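Local coordinates for protein RNA polymerase sigma-H factor (Fusobacterium nucleatum subsp. nucleatum, PDB 3MZY) that probably acts as an initiation factor of the sigma-70 family, binding DNA and bringing RNA polymerase to specific sites where transcription starts, at residues D6-G11 with Y120-Y125; L13-A18 with E116-L121; S126-A131 with K136-I141. All blocks are in the same frame, centred on the assembly; numbering follows the deposited sequence.

Interaction 1: residues D6-G11 with Y120-Y125; sequences DLVQEG and YLIRGY
V8 faces two neighbours at once, one methyl turned to I122 and the other to R123. With CG1 anti to the backbone N (chi1 167°), V8 leaves CG2 anti to its carbonyl carbon. CG2 then lies over one face of the R123 guanidinium, toward its rim, 3.6 Å from R123 NH2. The arginine chain is extended from CG to NE and runs obliquely past the valine, an apolar methyl meeting the flat face of a charged group. R123 NH1 bonds to the carbonyl of T119, anchoring that end of the group. The other methyl, V8 CG1, packs obliquely against I122 CD1 at 4.0 Å.

I122 and R123 belong to the Schellman motif that ends helix 112-121. Y125 N bonds back to Y120 O, G124 N reaches L121 O at 3.0 Å, and G124 has the positive phi (82°) usual at the C-prime position.

G11, one helical turn beyond V8, brings bare backbone to the turn: its CA makes a C-H...O contact with I122 O at 3.2 Å, the angle at the hydrogen being 145°. Having no side chain, the glycine lets this carbonyl settle directly on helix 8-21, while I122 also touches I12.

Interaction 2: residues L13-A18 with E116-L121; sequences LGLLKA and EVLTYL
L15, L118 and L121 all hold CG anti to the backbone N and beside the carbonyl carbon, with chi1 of 171° at L15 and -178° at L118. This torsion directs the fork of L15 at helix 112-121 and brings the end of L118 nearer to helix 8-21 than its CB direction would. Contact is made by the methyl ends; the nearest CA atoms, those of L15 and L121, are 8.3 Å from each other. L15 divides its fork between two partners. Its CD2 touches L118 CD1 at 3.6 Å, and its CD1 lies 4.0 Å from L121 CD2. Against both leucines the L15 side chain stands at about a right angle, so each meeting is a small methyl-to-methyl touch.

L118 and L121 lie three residues apart, at neighbouring positions on one side of helix 112-121; L121 heads for helix 8-21 from CB on, whereas L118 arrives by its end. Leucine suits all three places, being apolar, branched near its end and buried here. F102 and I37 add further apolar surface around L15, and I37 also touches L121. The arrangement is that of the hydrophobic core of an all-helical bundle, here joining a helix of sigma-70 region 2 to one from the C-terminal half of the chain.

Interaction 3: residues S126-A131 with K136-I141; sequences SYREIA and KNLKSI
The two helices of a helix-turn-helix meet here, A131, Y127 and I130 of helix 127-134 packing on L138 and I141 of helix 138-159. By sequence and topology this is probably the DNA-binding unit of sigma region 4, in which the second helix would be the recognition helix, as in other sigma-70 family members.

I141 touches three residues of the first helix, Y127, I130 and A131. With CG2 anti to the backbone N and CG1 anti to the carbonyl carbon (chi1 -65°), its two branches part: CG2 meets I130 CG2 at 3.8 Å and also lies near Y127 CB, whereas CG1 comes 3.7 Å from A131 CA. So close an approach to a helix backbone suits alanine, whose lone methyl, CB, still touches L138 CD1 at 3.7 Å. L138 then crosses the Y127 side chain at about a right angle, its CG 3.8 Å from Y127 CE1.

Polar backbone atoms are paired at the ends of the first helix. S126 and E129 form a capping box, E129 N donating to S126 OG at 3.2 Å and S126 N to E129 OE1 at 3.0 Å. At the turn, K136 N donates to A131 O at 3.0 Å, the angle at the hydrogen being 163° and the donor tilted 16° from the carbonyl plane. The K136 side chain leads away to a cation-pi contact with F113.

The chemistry thus combines one nearly straight backbone bond, which ties the turn to the first helix, with apolar contacts consistent with a hydrophobic hold between the two helices.

From the N terminus, helix 8-21 supplies the first partners of interactions 1 and 2, and helix 112-121 with its closing turn supplies the second. Interaction 1 closes a loop of 108 residues holding helices 29-50 and 91-109 and the unmodelled 53-89. Interaction 2 closes one of 97 within that span, although the two overlap at Y120 and L121. Their centres are 6 Å apart, and I122 touches L15. Interaction 3 follows in series and spans just four residues. It joins the others through I130, which packs on Y120 and L121, and through V117, which touches I141, so the helix-turn-helix is braced against the helix that meets region 2.

Interaction 1: residues D6-G11 with Y120-Y125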
ATOM      1  N   ASP A   6      -2.415  14.518  -0.102  1.00130.67           N
ATOM      2  CA  ASP A   6      -3.634  14.377   0.707  1.00123.90           C
ATOM      3  C   ASP A   6      -4.116  12.932   0.786  1.00106.86           C
ATOM      4  O   ASP A   6      -4.123  12.324   1.872  1.00106.96           O
ATOM      5  CB  ASP A   6      -4.756  15.262   0.144  1.00124.95           C
ATOM      6  CG  ASP A   6      -4.321  16.055  -1.078  1.00133.24           C
ATOM      7  OD1 ASP A   6      -3.924  15.405  -2.076  1.00127.29           O
ATOM      8  OD2 ASP A   6      -4.377  17.310  -1.043  1.00147.99           O
ATOM      9  N   LEU A   7      -4.500  12.398  -0.375  1.00 96.48           N
ATOM     10  CA  LEU A   7      -5.001  11.032  -0.510  1.00 84.87           C
ATOM     11  C   LEU A   7      -3.925   9.981  -0.273  1.00 81.62           C
ATOM     12  O   LEU A   7      -4.229   8.789  -0.196  1.00 76.00           O
ATOM     13  CB  LEU A   7      -5.609  10.832  -1.902  1.00 81.74           C
ATOM     14  CG  LEU A   7      -6.954  11.499  -2.209  1.00 82.41           C
ATOM     15  CD1 LEU A   7      -7.151  11.646  -3.706  1.00 84.71           C
ATOM     16  CD2 LEU A   7      -8.103  10.717  -1.590  1.00 80.31           C
ATOM     17  N   VAL A   8      -2.674  10.422  -0.170  1.00 88.00           N
ATOM     18  CA  VAL A   8      -1.535   9.520   0.031  1.00 86.27           C
ATOM     19  C   VAL A   8      -1.683   8.695   1.312  1.00 82.51           C
ATOM     20  O   VAL A   8      -1.430   7.495   1.308  1.00 76.25           O
ATOM     21  CB  VAL A   8      -0.183  10.282  -0.010  1.00 98.68           C
ATOM     22  CG1 VAL A   8       0.961   9.423   0.498  1.00 98.04           C
ATOM     23  CG2 VAL A   8       0.109  10.744  -1.423  1.00105.55           C
ATOM     24  N   GLN A   9      -2.108   9.332   2.397  1.00 89.94           N
ATOM     25  CA  GLN A   9      -2.384   8.604   3.630  1.00 92.20           C
ATOM     26  C   GLN A   9      -3.386   7.474   3.393  1.00 84.34           C
ATOM     27  O   GLN A   9      -3.179   6.339   3.820  1.00 83.02           O
ATOM     28  CB  GLN A   9      -2.867   9.550   4.720  1.00106.83           C
ATOM     29  CG  GLN A   9      -1.878   9.733   5.871  1.00122.89           C
ATOM     30  CD  GLN A   9      -0.678  10.607   5.524  1.00131.52           C
ATOM     31  OE1 GLN A   9       0.085  10.313   4.598  1.00122.54           O
ATOM     32  NE2 GLN A   9      -0.499  11.678   6.287  1.00152.72           N
ATOM     33  N   GLU A  10      -4.448   7.786   2.664  1.00 82.02           N
ATOM     34  CA  GLU A  10      -5.512   6.829   2.396  1.00 80.29           C
ATOM     35  C   GLU A  10      -5.023   5.635   1.578  1.00 74.63           C
ATOM     36  O   GLU A  10      -5.327   4.493   1.910  1.00 77.34           O
ATOM     37  CB  GLU A  10      -6.700   7.544   1.736  1.00 81.03           C
ATOM     38  CG  GLU A  10      -7.594   8.292   2.755  1.00 91.64           C
ATOM     39  CD  GLU A  10      -7.045   9.658   3.214  1.00 97.47           C
ATOM     40  OE1 GLU A  10      -6.103  10.205   2.583  1.00 93.78           O
ATOM     41  OE2 GLU A  10      -7.577  10.193   4.210  1.00108.78           O
ATOM     42  N   GLY A  11      -4.247   5.930   0.532  1.00 51.50           N
ATOM     43  CA  GLY A  11      -3.539   4.937  -0.290  1.00 51.35           C
ATOM     44  C   GLY A  11      -2.766   3.924   0.531  1.00 52.38           C
ATOM     45  O   GLY A  11      -2.982   2.709   0.403  1.00 52.20           O
ATOM     46  N   TYR A 120       3.316   4.895  -7.114  1.00 45.23           N
ATOM     47  CA  TYR A 120       2.138   4.857  -7.991  1.00 45.99           C
ATOM     48  C   TYR A 120       1.061   3.937  -7.494  1.00 45.07           C
ATOM     49  O   TYR A 120      -0.117   4.187  -7.746  1.00 46.02           O
ATOM     50  CB  TYR A 120       2.509   4.566  -9.441  1.00 46.79           C
ATOM     51  CG  TYR A 120       3.357   5.680  -9.966  1.00 48.48           C
ATOM     52  CD1 TYR A 120       4.750   5.547 -10.047  1.00 45.39           C
ATOM     53  CD2 TYR A 120       2.772   6.912 -10.324  1.00 49.81           C
ATOM     54  CE1 TYR A 120       5.538   6.596 -10.515  1.00 48.72           C
ATOM     55  CE2 TYR A 120       3.549   7.976 -10.790  1.00 50.53           C
ATOM     56  CZ  TYR A 120       4.923   7.813 -10.879  1.00 50.84           C
ATOM     57  OH  TYR A 120       5.683   8.859 -11.328  1.00 52.69           O
ATOM     58  N   LEU A 121       1.482   2.906  -6.764  1.00 44.24           N
ATOM     59  CA  LEU A 121       0.590   1.944  -6.179  1.00 44.50           C
ATOM     60  C   LEU A 121      -0.355   2.618  -5.200  1.00 45.09           C
ATOM     61  O   LEU A 121      -1.580   2.433  -5.287  1.00 46.02           O
ATOM     62  CB  LEU A 121       1.392   0.869  -5.465  1.00 45.05           C
ATOM     63  CG  LEU A 121       0.650  -0.380  -4.986  1.00 46.44           C
ATOM     64  CD1 LEU A 121      -0.004  -1.141  -6.152  1.00 46.05           C
ATOM     65  CD2 LEU A 121       1.619  -1.272  -4.217  1.00 47.24           C
ATOM     66  N   ILE A 122       0.205   3.424  -4.292  1.00 44.62           N
ATOM     67  CA  ILE A 122      -0.609   4.106  -3.287  1.00 45.27           C
ATOM     68  C   ILE A 122      -1.442   5.247  -3.848  1.00 45.36           C
ATOM     69  O   ILE A 122      -2.320   5.764  -3.159  1.00 46.85           O
ATOM     70  CB  ILE A 122       0.218   4.585  -2.045  1.00 46.29           C
ATOM     71  CG1 ILE A 122       1.113   5.784  -2.415  1.00 46.77           C
ATOM     72  CG2 ILE A 122       0.933   3.391  -1.404  1.00 45.62           C
ATOM     73  CD1 ILE A 122       2.205   6.177  -1.393  1.00 47.13           C
ATOM     74  N   ARG A 123      -1.192   5.628  -5.095  1.00 45.07           N
ATOM     75  CA  ARG A 123      -2.060   6.607  -5.770  1.00 45.63           C
ATOM     76  C   ARG A 123      -3.100   5.921  -6.685  1.00 45.34           C
ATOM     77  O   ARG A 123      -3.726   6.574  -7.526  1.00 45.20           O
ATOM     78  CB  ARG A 123      -1.221   7.635  -6.541  1.00 46.99           C
ATOM     79  CG  ARG A 123      -0.469   8.604  -5.658  1.00 47.95           C
ATOM     80  CD  ARG A 123       0.637   9.340  -6.429  1.00 48.99           C
ATOM     81  NE  ARG A 123       1.261  10.392  -5.621  1.00 51.60           N
ATOM     82  CZ  ARG A 123       2.126  10.188  -4.616  1.00 52.31           C
ATOM     83  NH1 ARG A 123       2.491   8.954  -4.254  1.00 49.13           N
ATOM     84  NH2 ARG A 123       2.628  11.227  -3.956  1.00 53.14           N
ATOM     85  N   GLY A 124      -3.249   4.600  -6.540  1.00 44.98           N
ATOM     86  CA  GLY A 124      -4.370   3.879  -7.154  1.00 45.44           C
ATOM     87  C   GLY A 124      -4.195   3.515  -8.618  1.00 47.11           C
ATOM     88  O   GLY A 124      -5.188   3.332  -9.357  1.00 48.07           O
ATOM     89  N   TYR A 125      -2.934   3.414  -9.041  1.00 42.69           N
ATOM     90  CA  TYR A 125      -2.582   3.007 -10.387  1.00 40.01           C
ATOM     91  C   TYR A 125      -2.431   1.495 -10.412  1.00 41.79           C
ATOM     92  O   TYR A 125      -1.916   0.909  -9.460  1.00 43.82           O
ATOM     93  CB  TYR A 125      -1.284   3.683 -10.799  1.00 38.73           C
ATOM     94  CG  TYR A 125      -1.459   5.155 -11.053  1.00 38.50           C
ATOM     95  CD1 TYR A 125      -2.112   5.601 -12.192  1.00 38.03           C
ATOM     96  CD2 TYR A 125      -1.016   6.100 -10.123  1.00 40.35           C
ATOM     97  CE1 TYR A 125      -2.296   6.959 -12.419  1.00 39.03           C
ATOM     98  CE2 TYR A 125      -1.180   7.452 -10.346  1.00 40.79           C
ATOM     99  CZ  TYR A 125      -1.825   7.870 -11.492  1.00 39.85           C
ATOM    100  OH  TYR A 125      -2.019   9.199 -11.700  1.00 42.00           O
TER

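Interaction 2: residues L13-A18 with E116-L121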
ATOM      1  N   LEU A  13      -3.059   3.376   3.770  1.00 57.96           N
ATOM      2  CA  LEU A  13      -3.978   2.622   4.618  1.00 60.80           C
ATOM      3  C   LEU A  13      -4.547   1.459   3.795  1.00 61.62           C
ATOM      4  O   LEU A  13      -4.491   0.297   4.232  1.00 62.45           O
ATOM      5  CB  LEU A  13      -5.127   3.517   5.111  1.00 61.58           C
ATOM      6  CG  LEU A  13      -5.826   3.285   6.456  1.00 64.51           C
ATOM      7  CD1 LEU A  13      -7.323   3.577   6.297  1.00 65.00           C
ATOM      8  CD2 LEU A  13      -5.614   1.878   7.062  1.00 67.02           C
ATOM      9  N   GLY A  14      -5.080   1.795   2.609  1.00 61.24           N
ATOM     10  CA  GLY A  14      -5.605   0.823   1.643  1.00 62.15           C
ATOM     11  C   GLY A  14      -4.642  -0.333   1.434  1.00 62.70           C
ATOM     12  O   GLY A  14      -5.056  -1.491   1.473  1.00 64.50           O
ATOM     13  N   LEU A  15      -3.360  -0.018   1.258  1.00 61.14           N
ATOM     14  CA  LEU A  15      -2.344  -1.018   1.013  1.00 60.98           C
ATOM     15  C   LEU A  15      -2.110  -1.915   2.230  1.00 63.03           C
ATOM     16  O   LEU A  15      -2.019  -3.138   2.092  1.00 63.87           O
ATOM     17  CB  LEU A  15      -1.022  -0.366   0.568  1.00 59.86           C
ATOM     18  CG  LEU A  15       0.229  -1.260   0.459  1.00 58.06           C
ATOM     19  CD1 LEU A  15       0.124  -2.250  -0.694  1.00 56.61           C
ATOM     20  CD2 LEU A  15       1.503  -0.447   0.306  1.00 55.36           C
ATOM     21  N   LEU A  16      -1.980  -1.294   3.407  1.00 63.75           N
ATOM     22  CA  LEU A  16      -1.825  -1.991   4.671  1.00 64.90           C
ATOM     23  C   LEU A  16      -2.987  -2.943   4.934  1.00 65.68           C
ATOM     24  O   LEU A  16      -2.806  -4.019   5.513  1.00 66.73           O
ATOM     25  CB  LEU A  16      -1.721  -0.972   5.804  1.00 66.13           C
ATOM     26  CG  LEU A  16      -0.387  -0.693   6.506  1.00 67.68           C
ATOM     27  CD1 LEU A  16       0.820  -0.971   5.622  1.00 67.68           C
ATOM     28  CD2 LEU A  16      -0.379   0.745   7.006  1.00 68.70           C
ATOM     29  N   LYS A  17      -4.176  -2.518   4.517  1.00 65.06           N
ATOM     30  CA  LYS A  17      -5.381  -3.343   4.573  1.00 66.27           C
ATOM     31  C   LYS A  17      -5.253  -4.498   3.596  1.00 65.64           C
ATOM     32  O   LYS A  17      -5.508  -5.645   3.954  1.00 66.98           O
ATOM     33  CB  LYS A  17      -6.623  -2.514   4.231  1.00 66.08           C
ATOM     34  CG  LYS A  17      -7.244  -1.799   5.424  1.00 68.08           C
ATOM     35  CD  LYS A  17      -8.636  -1.276   5.092  1.00 68.82           C
ATOM     36  CE  LYS A  17      -9.098  -0.272   6.120  1.00 69.75           C
ATOM     37  NZ  LYS A  17     -10.522   0.096   5.890  1.00 70.75           N
ATOM     38  N   ALA A  18      -4.849  -4.181   2.365  1.00 63.47           N
ATOM     39  CA  ALA A  18      -4.597  -5.189   1.345  1.00 62.64           C
ATOM     40  C   ALA A  18      -3.723  -6.312   1.901  1.00 62.97           C
ATOM     41  O   ALA A  18      -4.069  -7.486   1.791  1.00 63.46           O
ATOM     42  CB  ALA A  18      -3.940  -4.556   0.128  1.00 60.78           C
ATOM     43  N   GLU A 116       9.685   3.533  -6.325  1.00 44.72           N
ATOM     44  CA  GLU A 116       9.068   4.100  -7.525  1.00 48.50           C
ATOM     45  C   GLU A 116       7.707   3.443  -7.742  1.00 47.07           C
ATOM     46  O   GLU A 116       6.739   4.122  -8.051  1.00 48.99           O
ATOM     47  CB  GLU A 116       9.952   3.883  -8.758  1.00 52.74           C
ATOM     48  CG  GLU A 116      11.107   4.849  -8.908  1.00 58.29           C
ATOM     49  CD  GLU A 116      12.008   4.502 -10.101  1.00 67.10           C
ATOM     50  OE1 GLU A 116      12.468   5.441 -10.799  1.00 73.33           O
ATOM     51  OE2 GLU A 116      12.258   3.289 -10.349  1.00 67.47           O
ATOM     52  N   VAL A 117       7.655   2.125  -7.554  1.00 44.85           N
ATOM     53  CA  VAL A 117       6.427   1.352  -7.693  1.00 44.51           C
ATOM     54  C   VAL A 117       5.405   1.728  -6.614  1.00 42.61           C
ATOM     55  O   VAL A 117       4.227   1.964  -6.903  1.00 44.60           O
ATOM     56  CB  VAL A 117       6.719  -0.182  -7.689  1.00 44.10           C
ATOM     57  CG1 VAL A 117       5.427  -0.994  -7.469  1.00 44.25           C
ATOM     58  CG2 VAL A 117       7.398  -0.603  -9.007  1.00 47.61           C
ATOM     59  N   LEU A 118       5.869   1.794  -5.372  1.00 40.98           N
ATOM     60  CA  LEU A 118       5.027   2.164  -4.231  1.00 40.24           C
ATOM     61  C   LEU A 118       4.333   3.495  -4.479  1.00 42.11           C
ATOM     62  O   LEU A 118       3.123   3.609  -4.286  1.00 43.58           O
ATOM     63  CB  LEU A 118       5.883   2.242  -2.960  1.00 40.05           C
ATOM     64  CG  LEU A 118       5.185   2.569  -1.639  1.00 42.30           C
ATOM     65  CD1 LEU A 118       4.172   1.458  -1.269  1.00 42.06           C
ATOM     66  CD2 LEU A 118       6.208   2.799  -0.505  1.00 42.40           C
ATOM     67  N   THR A 119       5.107   4.491  -4.907  1.00 43.22           N
ATOM     68  CA  THR A 119       4.588   5.815  -5.236  1.00 46.77           C
ATOM     69  C   THR A 119       3.320   5.739  -6.093  1.00 48.72           C
ATOM     70  O   THR A 119       2.347   6.442  -5.834  1.00 51.96           O
ATOM     71  CB  THR A 119       5.690   6.656  -5.947  1.00 49.90           C
ATOM     72  OG1 THR A 119       6.731   6.955  -4.998  1.00 51.11           O
ATOM     73  CG2 THR A 119       5.144   7.950  -6.547  1.00 54.25           C
ATOM     74  N   TYR A 120       3.316   4.895  -7.114  1.00 45.23           N
ATOM     75  CA  TYR A 120       2.138   4.857  -7.991  1.00 45.99           C
ATOM     76  C   TYR A 120       1.061   3.937  -7.494  1.00 45.07           C
ATOM     77  O   TYR A 120      -0.117   4.187  -7.746  1.00 46.02           O
ATOM     78  CB  TYR A 120       2.509   4.566  -9.441  1.00 46.79           C
ATOM     79  CG  TYR A 120       3.357   5.680  -9.966  1.00 48.48           C
ATOM     80  CD1 TYR A 120       4.750   5.547 -10.047  1.00 45.39           C
ATOM     81  CD2 TYR A 120       2.772   6.912 -10.324  1.00 49.81           C
ATOM     82  CE1 TYR A 120       5.538   6.596 -10.515  1.00 48.72           C
ATOM     83  CE2 TYR A 120       3.549   7.976 -10.790  1.00 50.53           C
ATOM     84  CZ  TYR A 120       4.923   7.813 -10.879  1.00 50.84           C
ATOM     85  OH  TYR A 120       5.683   8.859 -11.328  1.00 52.69           O
ATOM     86  N   LEU A 121       1.482   2.906  -6.764  1.00 44.24           N
ATOM     87  CA  LEU A 121       0.590   1.944  -6.179  1.00 44.50           C
ATOM     88  C   LEU A 121      -0.355   2.618  -5.200  1.00 45.09           C
ATOM     89  O   LEU A 121      -1.580   2.433  -5.287  1.00 46.02           O
ATOM     90  CB  LEU A 121       1.392   0.869  -5.465  1.00 45.05           C
ATOM     91  CG  LEU A 121       0.650  -0.380  -4.986  1.00 46.44           C
ATOM     92  CD1 LEU A 121      -0.004  -1.141  -6.152  1.00 46.05           C
ATOM     93  CD2 LEU A 121       1.619  -1.272  -4.217  1.00 47.24           C
TER

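Interaction 3: residues S126-A131 with K136-I141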
ATOM      1  N   SER A 126      -2.891   0.855 -11.484  1.00 42.59           N
ATOM      2  CA  SER A 126      -2.833  -0.602 -11.568  1.00 45.56           C
ATOM      3  C   SER A 126      -1.420  -1.016 -11.972  1.00 44.48           C
ATOM      4  O   SER A 126      -0.658  -0.191 -12.498  1.00 42.85           O
ATOM      5  CB  SER A 126      -3.826  -1.113 -12.595  1.00 48.88           C
ATOM      6  OG  SER A 126      -3.423  -0.671 -13.877  1.00 49.57           O
ATOM      7  N   TYR A 127      -1.072  -2.282 -11.748  1.00 46.67           N
ATOM      8  CA  TYR A 127       0.266  -2.752 -12.063  1.00 47.16           C
ATOM      9  C   TYR A 127       0.549  -2.555 -13.552  1.00 47.43           C
ATOM     10  O   TYR A 127       1.669  -2.239 -13.936  1.00 48.13           O
ATOM     11  CB  TYR A 127       0.473  -4.208 -11.605  1.00 51.63           C
ATOM     12  CG  TYR A 127      -0.089  -5.266 -12.531  1.00 57.53           C
ATOM     13  CD1 TYR A 127       0.743  -5.989 -13.384  1.00 61.99           C
ATOM     14  CD2 TYR A 127      -1.457  -5.527 -12.569  1.00 61.64           C
ATOM     15  CE1 TYR A 127       0.213  -6.962 -14.251  1.00 70.20           C
ATOM     16  CE2 TYR A 127      -1.997  -6.495 -13.420  1.00 68.50           C
ATOM     17  CZ  TYR A 127      -1.165  -7.208 -14.259  1.00 73.25           C
ATOM     18  OH  TYR A 127      -1.710  -8.167 -15.099  1.00 81.63           O
ATOM     19  N   ARG A 128      -0.476  -2.717 -14.386  1.00 49.03           N
ATOM     20  CA  ARG A 128      -0.344  -2.471 -15.819  1.00 51.64           C
ATOM     21  C   ARG A 128      -0.029  -1.007 -16.092  1.00 48.83           C
ATOM     22  O   ARG A 128       0.809  -0.689 -16.939  1.00 51.30           O
ATOM     23  CB  ARG A 128      -1.616  -2.857 -16.555  1.00 56.05           C
ATOM     24  CG  ARG A 128      -1.876  -4.327 -16.533  1.00 62.91           C
ATOM     25  CD  ARG A 128      -3.130  -4.647 -17.301  1.00 71.52           C
ATOM     26  NE  ARG A 128      -3.047  -4.187 -18.680  1.00 76.62           N
ATOM     27  CZ  ARG A 128      -4.085  -3.727 -19.364  1.00 82.51           C
ATOM     28  NH1 ARG A 128      -3.932  -3.333 -20.619  1.00 88.50           N
ATOM     29  NH2 ARG A 128      -5.277  -3.659 -18.788  1.00 83.36           N
ATOM     30  N   GLU A 129      -0.702  -0.118 -15.374  1.00 47.06           N
ATOM     31  CA  GLU A 129      -0.480   1.301 -15.564  1.00 47.47           C
ATOM     32  C   GLU A 129       0.898   1.687 -15.060  1.00 46.95           C
ATOM     33  O   GLU A 129       1.540   2.571 -15.632  1.00 48.10           O
ATOM     34  CB  GLU A 129      -1.572   2.123 -14.880  1.00 49.20           C
ATOM     35  CG  GLU A 129      -2.959   1.985 -15.511  1.00 50.37           C
ATOM     36  CD  GLU A 129      -4.048   2.676 -14.702  1.00 56.04           C
ATOM     37  OE1 GLU A 129      -3.887   2.812 -13.466  1.00 57.91           O
ATOM     38  OE2 GLU A 129      -5.078   3.085 -15.298  1.00 60.49           O
ATOM     39  N   ILE A 130       1.371   1.002 -14.014  1.00 46.46           N
ATOM     40  CA  ILE A 130       2.679   1.281 -13.431  1.00 45.74           C
ATOM     41  C   ILE A 130       3.791   0.865 -14.413  1.00 46.12           C
ATOM     42  O   ILE A 130       4.777   1.593 -14.598  1.00 47.17           O
ATOM     43  CB  ILE A 130       2.830   0.613 -12.015  1.00 45.99           C
ATOM     44  CG1 ILE A 130       1.852   1.252 -11.015  1.00 46.26           C
ATOM     45  CG2 ILE A 130       4.270   0.713 -11.483  1.00 45.13           C
ATOM     46  CD1 ILE A 130       1.662   0.465  -9.715  1.00 44.24           C
ATOM     47  N   ALA A 131       3.632  -0.302 -15.040  1.00 45.99           N
ATOM     48  CA  ALA A 131       4.531  -0.733 -16.118  1.00 46.85           C
ATOM     49  C   ALA A 131       4.682   0.347 -17.191  1.00 47.58           C
ATOM     50  O   ALA A 131       5.796   0.703 -17.571  1.00 49.67           O
ATOM     51  CB  ALA A 131       4.029  -2.010 -16.737  1.00 47.23           C
ATOM     52  N   LYS A 136       8.562  -0.366 -17.744  1.00 55.50           N
ATOM     53  CA  LYS A 136       9.059  -1.641 -17.255  1.00 55.09           C
ATOM     54  C   LYS A 136       8.077  -2.665 -17.723  1.00 53.89           C
ATOM     55  O   LYS A 136       6.954  -2.314 -18.069  1.00 54.14           O
ATOM     56  CB  LYS A 136       9.146  -1.646 -15.719  1.00 54.72           C
ATOM     57  CG  LYS A 136      10.258  -0.777 -15.137  1.00 58.32           C
ATOM     58  CD  LYS A 136      11.548  -0.984 -15.881  1.00 63.45           C
ATOM     59  CE  LYS A 136      12.745  -0.385 -15.149  1.00 72.14           C
ATOM     60  NZ  LYS A 136      13.453  -1.431 -14.356  1.00 74.94           N
ATOM     61  N   ASN A 137       8.470  -3.928 -17.764  1.00 55.59           N
ATOM     62  CA  ASN A 137       7.491  -4.949 -18.142  1.00 57.59           C
ATOM     63  C   ASN A 137       6.597  -5.397 -16.983  1.00 56.51           C
ATOM     64  O   ASN A 137       6.954  -5.242 -15.818  1.00 55.12           O
ATOM     65  CB  ASN A 137       8.101  -6.103 -18.960  1.00 62.44           C
ATOM     66  CG  ASN A 137       9.017  -7.020 -18.155  1.00 64.58           C
ATOM     67  OD1 ASN A 137       9.657  -7.916 -18.729  1.00 70.03           O
ATOM     68  ND2 ASN A 137       9.085  -6.820 -16.847  1.00 60.51           N
ATOM     69  N   LEU A 138       5.413  -5.893 -17.319  1.00 59.69           N
ATOM     70  CA  LEU A 138       4.409  -6.308 -16.339  1.00 60.61           C
ATOM     71  C   LEU A 138       4.961  -7.209 -15.235  1.00 59.55           C
ATOM     72  O   LEU A 138       4.710  -6.963 -14.062  1.00 58.54           O
ATOM     73  CB  LEU A 138       3.225  -6.994 -17.046  1.00 66.79           C
ATOM     74  CG  LEU A 138       2.012  -6.189 -17.559  1.00 70.71           C
ATOM     75  CD1 LEU A 138       2.354  -4.885 -18.305  1.00 67.31           C
ATOM     76  CD2 LEU A 138       1.113  -7.064 -18.436  1.00 78.98           C
ATOM     77  N   LYS A 139       5.714  -8.240 -15.615  1.00 61.64           N
ATOM     78  CA  LYS A 139       6.172  -9.256 -14.671  1.00 62.30           C
ATOM     79  C   LYS A 139       7.033  -8.607 -13.613  1.00 57.41           C
ATOM     80  O   LYS A 139       6.950  -8.926 -12.434  1.00 57.09           O
ATOM     81  CB  LYS A 139       6.987 -10.324 -15.391  1.00 66.73           C
ATOM     82  CG  LYS A 139       7.485 -11.441 -14.494  1.00 69.42           C
ATOM     83  CD  LYS A 139       8.517 -12.299 -15.220  1.00 77.67           C
ATOM     84  CE  LYS A 139       8.479 -13.750 -14.749  1.00 84.15           C
ATOM     85  NZ  LYS A 139       7.595 -14.573 -15.624  1.00 94.56           N
ATOM     86  N   SER A 140       7.864  -7.685 -14.061  1.00 55.33           N
ATOM     87  CA  SER A 140       8.789  -7.000 -13.199  1.00 53.83           C
ATOM     88  C   SER A 140       8.064  -6.139 -12.160  1.00 52.38           C
ATOM     89  O   SER A 140       8.527  -6.023 -11.030  1.00 53.18           O
ATOM     90  CB  SER A 140       9.730  -6.175 -14.058  1.00 54.67           C
ATOM     91  OG  SER A 140       9.989  -4.931 -13.475  1.00 58.29           O
ATOM     92  N   ILE A 141       6.929  -5.551 -12.540  1.00 51.34           N
ATOM     93  CA  ILE A 141       6.175  -4.703 -11.630  1.00 51.97           C
ATOM     94  C   ILE A 141       5.454  -5.586 -10.616  1.00 53.90           C
ATOM     95  O   ILE A 141       5.435  -5.310  -9.415  1.00 55.90           O
ATOM     96  CB  ILE A 141       5.158  -3.793 -12.399  1.00 52.99           C
ATOM     97  CG1 ILE A 141       5.891  -2.787 -13.297  1.00 50.14           C
ATOM     98  CG2 ILE A 141       4.186  -3.075 -11.431  1.00 55.36           C
ATOM     99  CD1 ILE A 141       6.951  -1.978 -12.605  1.00 49.66           C
TER